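Local coordinates for protein kinase domain-containing protein (Chaetomium thermophilum, PDB 6Z3U), which probably phosphorylates serine and threonine residues of protein substrates with ATP, as the cyclin-dependent kinase of the CAK complex, at residues Asp196-Met201 and Thr385-Thr390; Gly350-Glu355 and His380-Thr385; Gly249-Ala254 and Gly269-Gly274; Pro263-Phe268 and Gly275-Trp280. One frame throughout, in Å; residues are numbered along the deposited sequence.

Contact 1: residues Asp196-Met201 and Thr385-Thr390; sequences DIKAWM and TDPKPT
An irregular, extended run, T385-T390, passes along the first turns of helix 194-213, its backbone coming nearest where the CA atoms of A199 and P389 lie 4.7 Å apart, and it carries a cis peptide bond before P387. K198 does most of the side-chain work. Its CG stands anti to the backbone N, and the chain runs straight until a bend at chi3 (-70°) turns the ammonium group into the curve of the loop. There NZ donates to P387 O at 2.9 Å, reaching the oxygen from above the carbonyl plane rather than along a lone pair. A second hydrogen bond, from NZ to W382 O, and a cation-pi contact with the W382 indole tie the same charge to the short helix just before the loop. The setting is the base of the C-terminal lobe of a protein kinase fold, where the chain leaving that last helix doubles back beneath helix 194-213. A methionine here would take the NZ donor from P387 O and W382 O, which would probably loosen the turn around the cis proline. Further along, the aliphatic part of K198 crosses P389 obliquely, CD to CD at 3.8 Å, while A199 CB sits 4.0 Å from P389 CB. T390 closes the other end: its hydroxyl OG1 donates to D196 OD1 at 2.5 Å, meeting the carboxylate 45° out of its plane. D196 OD2 is meanwhile taken by G193 N, so both oxygens of the carboxylate are engaged, and T390 also pairs through its backbone with A195.

Contact 2: residues Gly350-Glu355 and His380-Thr385; sequences GAVGSE and HRWWRT
R381 O is the best-held polar atom here, with two bonds upon it: the hydroxyl OG1 of T385 donates at 3.0 Å from well above the carbonyl plane, and T385 N adds a weak bond. Both bonds fold the chain back on itself in the short, weakly bonded helix and hold T385 OG1 beside the E355 chain, 3.8 Å from its CG. E355 covers H380, R381 and W382. Its chain bends at chi2 (-70°), so that the carboxylate lies alongside R381 with OE2 3.5 Å from R381 CB; the charged atoms of the two do not meet. H380 approaches from another side, presenting its ring edge in plane to E355 O, with CE1 3.2 Å away. Its NE2 is bonded to D358 one turn further along helix 353-363, which fixes how the imidazole is turned. W382 reaches the far end of the contact because its CG stands anti to the backbone N (chi1 -174°). NE1 makes a weak, bent hydrogen bond to V352 O (3.4 Å, 132° at the hydrogen), and CZ2 rests 3.8 Å from V352 CG1. Beyond, the indole meets the F286 ring of helix 276-291. An alanine at W382 would remove the indole from V352 and the weak donor from V352 O, and would probably loosen the packing against F286. The sequence from H380 to W383 fits the His-X-aromatic-hydrophobic pattern that marks the C-terminal boundary of many protein kinase catalytic domains, here anchoring the last short helix to helix 353-363.

Contact 3: residues Gly249-Ala254 and Gly269-Gly274; sequences GRRMTA and GARHYG
This is a loop-on-loop contact, partly buried, in which the activation segment lies over the connection between helix 264-267 and helix 276-291. One backbone bond pins the two runs: M252 N donates to R271 O at 2.8 Å, along a lone pair. Y273 supplies the second fastening, its OH donating to T253 O at 2.9 Å in the carbonyl plane. The same hydroxyl has a weak bond with R219, which links the loops to the catalytic segment. Over one face of the Y273 ring lies M252 SD, 3.9 Å from the centroid and 22° off the normal, a Met-aromatic contact; M252 CB meets the ring at CE2. R271 folds back through bends at chi2 and chi3, bringing its guanidinium face over M252 O without a hydrogen bond. R251 NE comes to its edge, 4.1 Å from R271 NE, a pairing of like charges. At the far end A254 CB packs on G269 CA, where a Schellman motif ends helix 264-267. H272 stacks on H36 of the neighbouring RING-type subunit, which also bonds G249 N. By its place before the Pro-Pro-Glu motif, T253 probably corresponds to the T-loop threonine of cyclin-dependent kinases, so the contact holds this T-loop with its partner subunit alongside.

Contact 4: residues Pro263-Phe268 and Gly275-Trp280; sequences PPELLF and GAVDIW
The Pro-Pro-Glu motif that closes the activation segment of this kinase, the counterpart of the usual Ala-Pro-Glu, meets the first turns of helix 276-291 in a buried contact, with no hydrogen bond directly between the two runs. CH-pi packing dominates. W280, its CG anti to the backbone N (chi1 177°), offers one indole face to both prolines: P263 CA stands 3.5 Å from the centroid of the five-membered ring, and P264 CD 3.4 Å from that of the six-membered ring. Both lie nearly on the ring normals. Apolar contacts continue beside the indole, where P263 CG reaches V277 CB at 3.8 Å. The polar groups find partners outside the pair. E265 OE1 forms a salt bridge with R371, the classic anchor of this motif in protein kinases, and R371 also bonds A276 O, so one arginine ties the two runs together. D278 points away and takes the backbone N atoms of H218 and R219, in the His-Arg-Asp segment of the predicted active-site residue D220. V277 works as the wedge at the junction: its CG1, anti to the carbonyl carbon, lies 3.3 Å from E265 OE2 and 3.5 Å from L266 CD1.

Contact 4 is the buried one, contact 2 lies at the surface, and contacts 1 and 3 fall between. Contacts 1 and 2 adjoin at the base of the C-terminal lobe, sharing T385. About 34 Å separates the centres of contacts 1 and 3, on opposite sides of the chain's centre. Contacts 3 and 4 interlock along the chain, their segments alternating, and meet where A270 N probably bonds E265 O. Chemistry follows place: loop carbonyls and charged or hydroxyl groups serve contact 1, proline on indole serves contact 4. Helix 276-291 links them, its first turns in contact 4 and F286 touched from contacts 1 and 2.

Contact 1: residues Asp196-Met201 and Thr385-Thr390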
# COMPACT_ATOMS: atom_id res chain seq x y z
N ASP B 196 2.18 -4.37 -33.35
CA ASP B 196 2.72 -3.50 -32.30
C ASP B 196 1.68 -3.24 -31.22
O ASP B 196 2.01 -3.21 -30.03
CB ASP B 196 3.21 -2.19 -32.91
CG ASP B 196 4.29 -2.41 -33.95
OD1 ASP B 196 5.18 -3.25 -33.69
OD2 ASP B 196 4.25 -1.75 -35.01
N ILE B 197 0.42 -3.04 -31.61
CA ILE B 197 -0.64 -2.89 -30.63
C ILE B 197 -0.69 -4.12 -29.72
O ILE B 197 -0.81 -4.01 -28.50
CB ILE B 197 -1.99 -2.65 -31.33
CG1 ILE B 197 -1.92 -1.35 -32.14
CG2 ILE B 197 -3.13 -2.61 -30.32
CD1 ILE B 197 -3.18 -1.06 -32.94
N LYS B 198 -0.59 -5.31 -30.32
CA LYS B 198 -0.63 -6.54 -29.53
C LYS B 198 0.54 -6.61 -28.56
O LYS B 198 0.40 -7.13 -27.45
CB LYS B 198 -0.64 -7.76 -30.46
CG LYS B 198 -0.75 -9.09 -29.73
CD LYS B 198 -0.79 -10.27 -30.69
CE LYS B 198 -2.09 -10.33 -31.48
NZ LYS B 198 -2.18 -11.55 -32.33
N ALA B 199 1.71 -6.11 -28.97
CA ALA B 199 2.86 -6.13 -28.07
C ALA B 199 2.67 -5.17 -26.91
O ALA B 199 2.95 -5.52 -25.75
CB ALA B 199 4.13 -5.78 -28.85
N TRP B 200 2.19 -3.95 -27.18
CA TRP B 200 1.94 -2.99 -26.12
C TRP B 200 0.85 -3.48 -25.18
O TRP B 200 1.02 -3.48 -23.95
CB TRP B 200 1.56 -1.63 -26.72
CG TRP B 200 2.71 -0.90 -27.34
CD1 TRP B 200 4.02 -0.92 -26.94
CD2 TRP B 200 2.66 -0.05 -28.49
NE1 TRP B 200 4.78 -0.12 -27.76
CE2 TRP B 200 3.97 0.42 -28.72
CE3 TRP B 200 1.63 0.36 -29.35
CZ2 TRP B 200 4.28 1.29 -29.77
CZ3 TRP B 200 1.94 1.22 -30.39
CH2 TRP B 200 3.25 1.67 -30.59
N MET B 201 -0.28 -3.91 -25.74
CA MET B 201 -1.39 -4.38 -24.91
C MET B 201 -0.97 -5.54 -24.03
O MET B 201 -1.43 -5.67 -22.89
CB MET B 201 -2.56 -4.77 -25.80
CG MET B 201 -3.30 -3.59 -26.42
SD MET B 201 -4.06 -2.53 -25.19
CE MET B 201 -5.19 -3.68 -24.41
N THR B 385 -3.09 -15.80 -31.44
CA THR B 385 -3.55 -15.72 -32.82
C THR B 385 -2.59 -14.85 -33.62
O THR B 385 -2.07 -13.85 -33.12
CB THR B 385 -4.97 -15.14 -32.88
OG1 THR B 385 -5.90 -16.10 -32.37
CG2 THR B 385 -5.34 -14.80 -34.31
N ASP B 386 -2.36 -15.23 -34.88
CA ASP B 386 -1.48 -14.45 -35.73
C ASP B 386 -2.11 -13.10 -36.07
O ASP B 386 -3.33 -12.98 -36.14
CB ASP B 386 -1.17 -15.22 -37.01
CG ASP B 386 -0.24 -16.39 -36.79
OD1 ASP B 386 0.59 -16.31 -35.85
OD2 ASP B 386 -0.33 -17.38 -37.54
N PRO B 387 -1.29 -12.06 -36.29
CA PRO B 387 0.18 -12.09 -36.26
C PRO B 387 0.76 -12.02 -34.86
O PRO B 387 0.19 -11.34 -34.00
CB PRO B 387 0.55 -10.84 -37.05
CG PRO B 387 -0.54 -9.88 -36.72
CD PRO B 387 -1.80 -10.72 -36.61
N LYS B 388 1.88 -12.70 -34.63
CA LYS B 388 2.51 -12.67 -33.32
C LYS B 388 2.92 -11.24 -32.97
O LYS B 388 3.18 -10.43 -33.86
CB LYS B 388 3.72 -13.60 -33.29
CG LYS B 388 3.35 -15.08 -33.44
CD LYS B 388 4.56 -15.99 -33.43
CE LYS B 388 4.14 -17.45 -33.54
NZ LYS B 388 5.31 -18.39 -33.56
N PRO B 389 2.98 -10.91 -31.69
CA PRO B 389 3.31 -9.53 -31.30
C PRO B 389 4.74 -9.17 -31.64
O PRO B 389 5.63 -10.02 -31.71
CB PRO B 389 3.08 -9.52 -29.79
CG PRO B 389 3.23 -10.94 -29.37
CD PRO B 389 2.72 -11.76 -30.52
N THR B 390 4.96 -7.87 -31.84
CA THR B 390 6.28 -7.38 -32.20
C THR B 390 7.23 -7.49 -31.01
O THR B 390 6.83 -7.33 -29.85
CB THR B 390 6.19 -5.92 -32.65
OG1 THR B 390 5.21 -5.79 -33.68
CG2 THR B 390 7.54 -5.44 -33.17

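Contact 2: residues Gly350-Glu355 and His380-Thr385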
# COMPACT_ATOMS: atom_id res chain seq x y z
N GLY B 350 -11.73 -3.17 -36.52
CA GLY B 350 -11.35 -4.41 -37.17
C GLY B 350 -9.86 -4.55 -37.45
O GLY B 350 -9.44 -5.62 -37.90
N ALA B 351 -9.07 -3.50 -37.20
CA ALA B 351 -7.64 -3.58 -37.49
C ALA B 351 -6.97 -4.73 -36.73
O ALA B 351 -6.00 -5.31 -37.23
CB ALA B 351 -6.96 -2.25 -37.13
N VAL B 352 -7.47 -5.06 -35.54
CA VAL B 352 -6.88 -6.14 -34.74
C VAL B 352 -7.53 -7.49 -35.02
O VAL B 352 -7.13 -8.49 -34.41
CB VAL B 352 -6.99 -5.82 -33.23
CG1 VAL B 352 -6.10 -4.64 -32.88
CG2 VAL B 352 -8.43 -5.55 -32.83
N GLY B 353 -8.51 -7.55 -35.91
CA GLY B 353 -9.13 -8.81 -36.28
C GLY B 353 -10.24 -9.22 -35.34
O GLY B 353 -10.53 -8.59 -34.32
N SER B 354 -10.89 -10.33 -35.71
CA SER B 354 -12.03 -10.80 -34.94
C SER B 354 -11.64 -11.08 -33.49
O SER B 354 -12.29 -10.61 -32.56
CB SER B 354 -12.62 -12.05 -35.59
OG SER B 354 -11.62 -13.03 -35.82
N GLU B 355 -10.55 -11.83 -33.30
CA GLU B 355 -10.14 -12.17 -31.94
C GLU B 355 -9.74 -10.93 -31.15
O GLU B 355 -9.96 -10.88 -29.93
CB GLU B 355 -8.99 -13.18 -31.98
CG GLU B 355 -9.40 -14.57 -32.43
CD GLU B 355 -10.27 -15.30 -31.41
OE1 GLU B 355 -10.90 -16.31 -31.79
OE2 GLU B 355 -10.33 -14.84 -30.25
N HIS B 380 -6.58 -15.07 -23.16
CA HIS B 380 -7.40 -14.94 -24.36
C HIS B 380 -6.64 -15.41 -25.59
O HIS B 380 -5.41 -15.51 -25.60
CB HIS B 380 -7.84 -13.48 -24.53
CG HIS B 380 -9.00 -13.31 -25.46
ND1 HIS B 380 -8.91 -12.57 -26.63
CD2 HIS B 380 -10.26 -13.79 -25.41
CE1 HIS B 380 -10.08 -12.60 -27.25
NE2 HIS B 380 -10.91 -13.33 -26.53
N ARG B 381 -7.39 -15.73 -26.65
CA ARG B 381 -6.79 -16.25 -27.87
C ARG B 381 -6.07 -15.18 -28.69
O ARG B 381 -5.22 -15.52 -29.51
CB ARG B 381 -7.85 -16.89 -28.77
CG ARG B 381 -8.40 -18.23 -28.28
CD ARG B 381 -8.77 -19.12 -29.46
NE ARG B 381 -9.72 -20.17 -29.09
CZ ARG B 381 -9.38 -21.33 -28.53
NH1 ARG B 381 -10.31 -22.23 -28.24
NH2 ARG B 381 -8.11 -21.60 -28.26
N TRP B 382 -6.39 -13.90 -28.47
CA TRP B 382 -5.82 -12.85 -29.31
C TRP B 382 -4.29 -12.89 -29.29
O TRP B 382 -3.65 -12.60 -30.31
CB TRP B 382 -6.31 -11.48 -28.85
CG TRP B 382 -5.88 -10.36 -29.75
CD1 TRP B 382 -5.90 -10.35 -31.11
CD2 TRP B 382 -5.34 -9.10 -29.34
NE1 TRP B 382 -5.42 -9.16 -31.58
CE2 TRP B 382 -5.06 -8.37 -30.52
CE3 TRP B 382 -5.06 -8.51 -28.11
CZ2 TRP B 382 -4.53 -7.09 -30.49
CZ3 TRP B 382 -4.53 -7.24 -28.08
CH2 TRP B 382 -4.26 -6.54 -29.27
N TRP B 383 -3.70 -13.23 -28.15
CA TRP B 383 -2.25 -13.19 -28.04
C TRP B 383 -1.60 -14.29 -28.87
O TRP B 383 -0.58 -14.06 -29.52
CB TRP B 383 -1.83 -13.31 -26.57
CG TRP B 383 -2.55 -12.39 -25.65
CD1 TRP B 383 -3.44 -12.73 -24.68
CD2 TRP B 383 -2.46 -10.96 -25.63
NE1 TRP B 383 -3.91 -11.61 -24.05
CE2 TRP B 383 -3.32 -10.51 -24.61
CE3 TRP B 383 -1.74 -10.02 -26.36
CZ2 TRP B 383 -3.47 -9.16 -24.31
CZ3 TRP B 383 -1.89 -8.68 -26.07
CH2 TRP B 383 -2.75 -8.26 -25.05
N ARG B 384 -2.19 -15.49 -28.86
CA ARG B 384 -1.65 -16.61 -29.62
C ARG B 384 -2.20 -16.71 -31.04
O ARG B 384 -1.80 -17.61 -31.78
CB ARG B 384 -1.91 -17.93 -28.87
CG ARG B 384 -3.33 -18.12 -28.32
CD ARG B 384 -3.31 -19.06 -27.12
NE ARG B 384 -4.57 -19.04 -26.37
CZ ARG B 384 -5.51 -19.98 -26.43
NH1 ARG B 384 -5.36 -21.05 -27.21
NH2 ARG B 384 -6.61 -19.86 -25.71
N THR B 385 -3.09 -15.80 -31.44
CA THR B 385 -3.55 -15.72 -32.82
C THR B 385 -2.59 -14.85 -33.62
O THR B 385 -2.07 -13.85 -33.12
CB THR B 385 -4.97 -15.14 -32.88
OG1 THR B 385 -5.90 -16.10 -32.37
CG2 THR B 385 -5.34 -14.80 -34.31

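Contact 3: residues Gly249-Ala254 and Gly269-Gly274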
# COMPACT_ATOMS: atom_id res chain seq x y z
N GLY B 249 -18.06 -3.67 2.46
CA GLY B 249 -18.64 -2.62 3.27
C GLY B 249 -17.77 -1.38 3.39
O GLY B 249 -18.25 -0.36 3.91
N ARG B 250 -16.53 -1.43 2.92
CA ARG B 250 -15.61 -0.30 2.98
C ARG B 250 -15.83 0.54 1.73
O ARG B 250 -15.55 0.09 0.61
CB ARG B 250 -14.17 -0.79 3.08
CG ARG B 250 -13.12 0.31 3.19
CD ARG B 250 -13.42 1.26 4.34
NE ARG B 250 -13.74 0.53 5.56
CZ ARG B 250 -12.87 0.27 6.54
NH1 ARG B 250 -11.61 0.67 6.45
NH2 ARG B 250 -13.27 -0.40 7.61
N ARG B 251 -16.33 1.76 1.92
CA ARG B 251 -16.70 2.61 0.79
C ARG B 251 -15.45 3.17 0.13
O ARG B 251 -14.46 3.49 0.80
CB ARG B 251 -17.61 3.74 1.25
CG ARG B 251 -18.81 3.25 2.05
CD ARG B 251 -19.75 4.37 2.46
NE ARG B 251 -20.63 4.75 1.36
CZ ARG B 251 -21.80 4.17 1.11
NH1 ARG B 251 -22.24 3.18 1.88
NH2 ARG B 251 -22.54 4.57 0.08
N MET B 252 -15.49 3.30 -1.19
CA MET B 252 -14.41 3.89 -1.97
C MET B 252 -14.92 5.13 -2.69
O MET B 252 -16.13 5.37 -2.78
CB MET B 252 -13.86 2.89 -2.99
CG MET B 252 -12.98 1.81 -2.41
SD MET B 252 -12.76 0.45 -3.58
CE MET B 252 -11.08 -0.05 -3.22
N THR B 253 -13.98 5.93 -3.19
CA THR B 253 -14.33 7.14 -3.90
C THR B 253 -14.76 6.81 -5.32
O THR B 253 -14.21 5.92 -5.96
CB THR B 253 -13.14 8.11 -3.93
OG1 THR B 253 -12.68 8.32 -2.59
CG2 THR B 253 -13.55 9.44 -4.52
N ALA B 254 -15.77 7.54 -5.79
CA ALA B 254 -16.22 7.42 -7.17
C ALA B 254 -15.48 8.38 -8.10
O ALA B 254 -15.64 8.28 -9.32
CB ALA B 254 -17.72 7.69 -7.26
N GLY B 269 -21.30 6.83 -9.55
CA GLY B 269 -21.04 7.05 -8.14
C GLY B 269 -20.89 5.80 -7.32
O GLY B 269 -21.11 5.84 -6.10
N ALA B 270 -20.51 4.68 -7.93
CA ALA B 270 -20.39 3.42 -7.20
C ALA B 270 -19.32 3.53 -6.12
O ALA B 270 -18.24 4.09 -6.34
CB ALA B 270 -20.06 2.28 -8.16
N ARG B 271 -19.63 2.98 -4.95
CA ARG B 271 -18.73 3.03 -3.80
C ARG B 271 -18.14 1.68 -3.44
O ARG B 271 -17.23 1.63 -2.60
CB ARG B 271 -19.47 3.58 -2.57
CG ARG B 271 -20.34 4.80 -2.86
CD ARG B 271 -19.50 6.05 -3.09
NE ARG B 271 -18.82 6.48 -1.87
CZ ARG B 271 -18.05 7.56 -1.79
NH1 ARG B 271 -17.48 7.88 -0.64
NH2 ARG B 271 -17.85 8.32 -2.86
N HIS B 272 -18.63 0.58 -4.03
CA HIS B 272 -18.14 -0.77 -3.74
C HIS B 272 -17.86 -1.46 -5.07
O HIS B 272 -18.70 -2.21 -5.59
CB HIS B 272 -19.17 -1.54 -2.90
CG HIS B 272 -19.44 -0.91 -1.57
ND1 HIS B 272 -20.72 -0.60 -1.15
CD2 HIS B 272 -18.61 -0.56 -0.56
CE1 HIS B 272 -20.66 -0.06 0.06
NE2 HIS B 272 -19.39 -0.03 0.44
N TYR B 273 -16.68 -1.21 -5.62
CA TYR B 273 -16.27 -1.74 -6.91
C TYR B 273 -15.01 -2.59 -6.75
O TYR B 273 -14.50 -2.78 -5.65
CB TYR B 273 -16.04 -0.60 -7.91
CG TYR B 273 -15.12 0.49 -7.42
CD1 TYR B 273 -13.74 0.38 -7.55
CD2 TYR B 273 -15.62 1.65 -6.83
CE1 TYR B 273 -12.89 1.38 -7.11
CE2 TYR B 273 -14.78 2.65 -6.38
CZ TYR B 273 -13.42 2.51 -6.53
OH TYR B 273 -12.58 3.51 -6.08
N GLY B 274 -14.51 -3.10 -7.88
CA GLY B 274 -13.36 -3.97 -7.87
C GLY B 274 -12.44 -3.76 -9.06
O GLY B 274 -12.41 -2.68 -9.65

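Contact 4: residues Pro263-Phe268 and Gly275-Trp280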
# COMPACT_ATOMS: atom_id res chain seq x y z
N PRO B 263 -15.05 4.04 -15.94
CA PRO B 263 -16.10 3.06 -16.26
C PRO B 263 -17.47 3.59 -15.87
O PRO B 263 -17.57 4.55 -15.08
CB PRO B 263 -15.71 1.84 -15.42
CG PRO B 263 -14.97 2.40 -14.27
CD PRO B 263 -14.23 3.60 -14.79
N PRO B 264 -18.54 3.00 -16.39
CA PRO B 264 -19.88 3.52 -16.07
C PRO B 264 -20.23 3.42 -14.59
O PRO B 264 -20.90 4.31 -14.06
CB PRO B 264 -20.81 2.67 -16.95
CG PRO B 264 -20.02 1.45 -17.30
CD PRO B 264 -18.59 1.90 -17.37
N GLU B 265 -19.82 2.34 -13.92
CA GLU B 265 -20.18 2.19 -12.51
C GLU B 265 -19.59 3.32 -11.67
O GLU B 265 -20.20 3.74 -10.68
CB GLU B 265 -19.73 0.82 -11.99
CG GLU B 265 -18.22 0.57 -11.97
CD GLU B 265 -17.73 -0.20 -13.18
OE1 GLU B 265 -18.34 -0.07 -14.27
OE2 GLU B 265 -16.73 -0.94 -13.05
N LEU B 266 -18.41 3.83 -12.04
CA LEU B 266 -17.84 4.96 -11.33
C LEU B 266 -18.52 6.26 -11.73
O LEU B 266 -18.72 7.14 -10.88
CB LEU B 266 -16.33 5.04 -11.59
CG LEU B 266 -15.43 4.47 -10.49
CD1 LEU B 266 -15.91 3.11 -10.01
CD2 LEU B 266 -13.99 4.37 -10.99
N LEU B 267 -18.89 6.40 -13.00
CA LEU B 267 -19.67 7.55 -13.42
C LEU B 267 -20.98 7.63 -12.65
O LEU B 267 -21.49 8.73 -12.39
CB LEU B 267 -19.96 7.48 -14.92
CG LEU B 267 -18.78 7.77 -15.87
CD1 LEU B 267 -19.06 7.21 -17.25
CD2 LEU B 267 -18.51 9.27 -15.96
N PHE B 268 -21.53 6.49 -12.25
CA PHE B 268 -22.76 6.43 -11.48
C PHE B 268 -22.52 6.52 -9.98
O PHE B 268 -23.46 6.32 -9.20
CB PHE B 268 -23.52 5.14 -11.81
CG PHE B 268 -23.93 5.03 -13.26
CD1 PHE B 268 -24.20 6.17 -14.01
CD2 PHE B 268 -24.05 3.80 -13.87
CE1 PHE B 268 -24.58 6.07 -15.33
CE2 PHE B 268 -24.43 3.69 -15.19
CZ PHE B 268 -24.70 4.83 -15.92
N GLY B 275 -11.68 -4.80 -9.42
CA GLY B 275 -10.71 -4.67 -10.50
C GLY B 275 -11.33 -4.28 -11.82
O GLY B 275 -10.66 -3.70 -12.68
N ALA B 276 -12.61 -4.59 -12.02
CA ALA B 276 -13.25 -4.31 -13.30
C ALA B 276 -13.11 -2.85 -13.70
O ALA B 276 -13.10 -2.53 -14.90
CB ALA B 276 -14.73 -4.71 -13.25
N VAL B 277 -12.98 -1.95 -12.73
CA VAL B 277 -12.87 -0.53 -13.06
C VAL B 277 -11.59 -0.27 -13.85
O VAL B 277 -11.57 0.58 -14.74
CB VAL B 277 -12.92 0.33 -11.78
CG1 VAL B 277 -14.28 0.20 -11.12
CG2 VAL B 277 -11.80 -0.05 -10.82
N ASP B 278 -10.51 -0.99 -13.54
CA ASP B 278 -9.26 -0.82 -14.28
C ASP B 278 -9.33 -1.46 -15.65
O ASP B 278 -8.77 -0.93 -16.62
CB ASP B 278 -8.08 -1.38 -13.49
CG ASP B 278 -7.58 -0.43 -12.42
OD1 ASP B 278 -7.75 0.79 -12.58
OD2 ASP B 278 -7.00 -0.91 -11.43
N ILE B 279 -10.00 -2.62 -15.77
CA ILE B 279 -10.09 -3.29 -17.06
C ILE B 279 -10.78 -2.39 -18.07
O ILE B 279 -10.40 -2.36 -19.25
CB ILE B 279 -10.82 -4.64 -16.89
CG1 ILE B 279 -9.82 -5.76 -16.59
CG2 ILE B 279 -11.62 -4.98 -18.13
CD1 ILE B 279 -8.97 -5.51 -15.38
N TRP B 280 -11.80 -1.64 -17.64
CA TRP B 280 -12.48 -0.73 -18.55
C TRP B 280 -11.51 0.30 -19.12
O TRP B 280 -11.51 0.57 -20.33
CB TRP B 280 -13.62 -0.02 -17.82
CG TRP B 280 -14.33 1.00 -18.66
CD1 TRP B 280 -13.92 2.28 -18.92
CD2 TRP B 280 -15.57 0.84 -19.35
NE1 TRP B 280 -14.83 2.92 -19.72
CE2 TRP B 280 -15.86 2.05 -20.00
CE3 TRP B 280 -16.47 -0.22 -19.47
CZ2 TRP B 280 -17.00 2.23 -20.77
CZ3 TRP B 280 -17.61 -0.04 -20.23
CH2 TRP B 280 -17.87 1.18 -20.87